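Extracellular ligand-binding receptor (Desulfohalobium retbaense DSM 5692, PDB 5ERE) probably senses small extracellular metabolites, binding 4-methyl-2-oxopentanoate in a leucine-binding-protein-like module and cytosine in its tandem PAS-type sensor region. Local coordinates at residues Y260-T265 against E282-N287. Sequence-based numbering, arbitrary orientation.
Sequences YDLCTT and EWYAGN. With CA (calcium ion), chain E.
Tyr284 reaches across to helix 254-271 and gives its phenol proton to Thr265, OH to OG1 at 2.7 Å. Thr265 OG1 lies at the edge of the ring, in its plane, 3.2 Å from Tyr284 CE1. With chi1 at 60°, Thr265 tucks OG1 back against its own helix, where it donates to Asp261 O (2.9 Å); the result is a chain of two hydrogen bonds, from tyrosine through threonine to a carbonyl that also accepts from Thr265 N. This is the tight, buried part, with Leu262 CD1 4.0 Å from Tyr284 OH and Phe298 meeting the Tyr284 ring edge-to-face. Trp283 lays CD1 over the centre of the Tyr284 ring, 3.7 Å above its plane, while Trp283 NE1 stays 3.5 Å from Thr265 O, a looser approach. Farther out, a type II turn from Tyr284 to Asn287 follows helix 277-284, with Gly286 at positive phi. At this more open end, where Glu282 and Gly286 are exposed, a calcium ion is bound by Glu282 O and OE2, Ala285 O and Asn287 OD1, the last at 2.3 Å. The tyrosine-threonine bond thus links helix 254-271 to the helix leading into a calcium-binding turn, within the periplasmic binding protein fold of the leucine-binding family.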
loop_
_atom_site.group_PDB
_atom_site.type_symbol
_atom_site.label_atom_id
_atom_site.label_comp_id
_atom_site.label_asym_id
_atom_site.label_seq_id
_atom_site.Cartn_x
_atom_site.Cartn_y
_atom_site.Cartn_z
ATOM N N TYR A 260 5.019 14.906 -17.853
ATOM C CA TYR A 260 5.830 16.061 -17.546
ATOM C C TYR A 260 7.089 15.659 -16.751
ATOM O O TYR A 260 8.189 16.146 -17.045
ATOM C CB TYR A 260 5.020 17.123 -16.751
ATOM C CG TYR A 260 5.840 18.311 -16.339
ATOM C CD1 TYR A 260 6.014 19.383 -17.204
ATOM C CD2 TYR A 260 6.457 18.366 -15.083
ATOM C CE1 TYR A 260 6.797 20.501 -16.836
ATOM C CE2 TYR A 260 7.237 19.475 -14.709
ATOM C CZ TYR A 260 7.394 20.531 -15.586
ATOM O OH TYR A 260 8.142 21.634 -15.219
ATOM N N ASP A 261 6.953 14.806 -15.734
ATOM C CA ASP A 261 8.146 14.381 -14.985
ATOM C C ASP A 261 9.100 13.521 -15.814
ATOM O O ASP A 261 10.336 13.581 -15.624
ATOM C CB ASP A 261 7.795 13.622 -13.714
ATOM C CG ASP A 261 7.347 14.527 -12.586
ATOM O OD1 ASP A 261 7.280 15.760 -12.793
ATOM O OD2 ASP A 261 7.054 13.993 -11.489
ATOM N N LEU A 262 8.567 12.740 -16.731
ATOM C CA LEU A 262 9.428 12.028 -17.654
ATOM C C LEU A 262 10.274 12.989 -18.474
ATOM O O LEU A 262 11.472 12.770 -18.627
ATOM C CB LEU A 262 8.627 11.166 -18.606
ATOM C CG LEU A 262 9.468 10.705 -19.808
ATOM C CD1 LEU A 262 10.587 9.838 -19.304
ATOM C CD2 LEU A 262 8.610 9.939 -20.727
ATOM N N CYS A 263 9.657 14.026 -19.050
ATOM C CA CYS A 263 10.447 14.970 -19.874
ATOM C C CYS A 263 11.462 15.702 -19.069
ATOM O O CYS A 263 12.580 15.916 -19.543
ATOM C CB CYS A 263 9.581 15.982 -20.618
ATOM S SG CYS A 263 8.462 15.184 -21.721
ATOM N N THR A 264 11.093 16.109 -17.864
ATOM C CA THR A 264 12.007 16.881 -17.010
ATOM C C THR A 264 13.276 16.085 -16.719
ATOM O O THR A 264 14.399 16.573 -16.858
ATOM C CB THR A 264 11.293 17.261 -15.681
ATOM O OG1 THR A 264 10.299 18.251 -15.975
ATOM C CG2 THR A 264 12.258 17.784 -14.643
ATOM N N THR A 265 13.084 14.835 -16.320
ATOM C CA THR A 265 14.199 14.043 -15.855
ATOM C C THR A 265 15.007 13.499 -17.033
ATOM O O THR A 265 16.223 13.445 -16.948
ATOM C CB THR A 265 13.716 12.921 -14.935
ATOM O OG1 THR A 265 12.801 12.066 -15.638
ATOM C CG2 THR A 265 13.044 13.553 -13.712
ATOM N N GLU A 282 20.521 3.492 -15.644
ATOM C CA GLU A 282 21.148 3.776 -14.355
ATOM C C GLU A 282 20.816 5.191 -13.832
ATOM O O GLU A 282 20.790 5.455 -12.615
ATOM C CB GLU A 282 22.686 3.599 -14.449
ATOM C CG GLU A 282 23.394 3.901 -13.126
ATOM C CD GLU A 282 22.966 2.973 -11.994
ATOM O OE1 GLU A 282 23.134 1.745 -12.184
ATOM O OE2 GLU A 282 22.430 3.449 -10.946
ATOM N N TRP A 283 20.592 6.108 -14.751
ATOM C CA TRP A 283 20.137 7.434 -14.374
ATOM C C TRP A 283 18.926 7.365 -13.461
ATOM O O TRP A 283 18.782 8.153 -12.512
ATOM C CB TRP A 283 19.776 8.223 -15.624
ATOM C CG TRP A 283 19.353 9.581 -15.321
ATOM C CD1 TRP A 283 18.079 10.018 -15.097
ATOM C CD2 TRP A 283 20.213 10.715 -15.165
ATOM N NE1 TRP A 283 18.089 11.364 -14.823
ATOM C CE2 TRP A 283 19.384 11.816 -14.851
ATOM C CE3 TRP A 283 21.594 10.907 -15.261
ATOM C CZ2 TRP A 283 19.890 13.077 -14.653
ATOM C CZ3 TRP A 283 22.101 12.175 -15.063
ATOM C CH2 TRP A 283 21.246 13.240 -14.753
ATOM N N TYR A 284 18.025 6.447 -13.789
ATOM C CA TYR A 284 16.786 6.317 -13.028
ATOM C C TYR A 284 16.896 5.298 -11.896
ATOM O O TYR A 284 16.457 5.572 -10.782
ATOM C CB TYR A 284 15.645 5.958 -13.991
ATOM C CG TYR A 284 15.204 7.125 -14.847
ATOM C CD1 TYR A 284 14.309 8.071 -14.366
ATOM C CD2 TYR A 284 15.640 7.241 -16.156
ATOM C CE1 TYR A 284 13.918 9.149 -15.149
ATOM C CE2 TYR A 284 15.254 8.278 -16.946
ATOM C CZ TYR A 284 14.388 9.236 -16.447
ATOM O OH TYR A 284 14.003 10.238 -17.282
ATOM N N ALA A 285 17.511 4.140 -12.175
ATOM C CA ALA A 285 17.480 3.008 -11.261
ATOM C C ALA A 285 18.126 3.376 -9.927
ATOM O O ALA A 285 19.275 3.812 -9.894
ATOM C CB ALA A 285 18.206 1.768 -11.905
ATOM N N GLY A 286 17.395 3.172 -8.834
ATOM C CA GLY A 286 17.857 3.492 -7.492
ATOM C C GLY A 286 17.701 4.943 -7.079
ATOM O O GLY A 286 18.040 5.319 -5.954
ATOM N N ASN A 287 17.199 5.777 -7.980
ATOM C CA ASN A 287 17.211 7.206 -7.721
ATOM C C ASN A 287 15.878 7.692 -7.244
ATOM O O ASN A 287 14.839 7.071 -7.481
ATOM C CB ASN A 287 17.630 8.021 -8.966
ATOM C CG ASN A 287 19.103 7.961 -9.219
ATOM O OD1 ASN A 287 19.628 6.895 -9.530
ATOM N ND2 ASN A 287 19.789 9.114 -9.099
HETATM CA CA CA E . 21.093 5.302 -10.391
#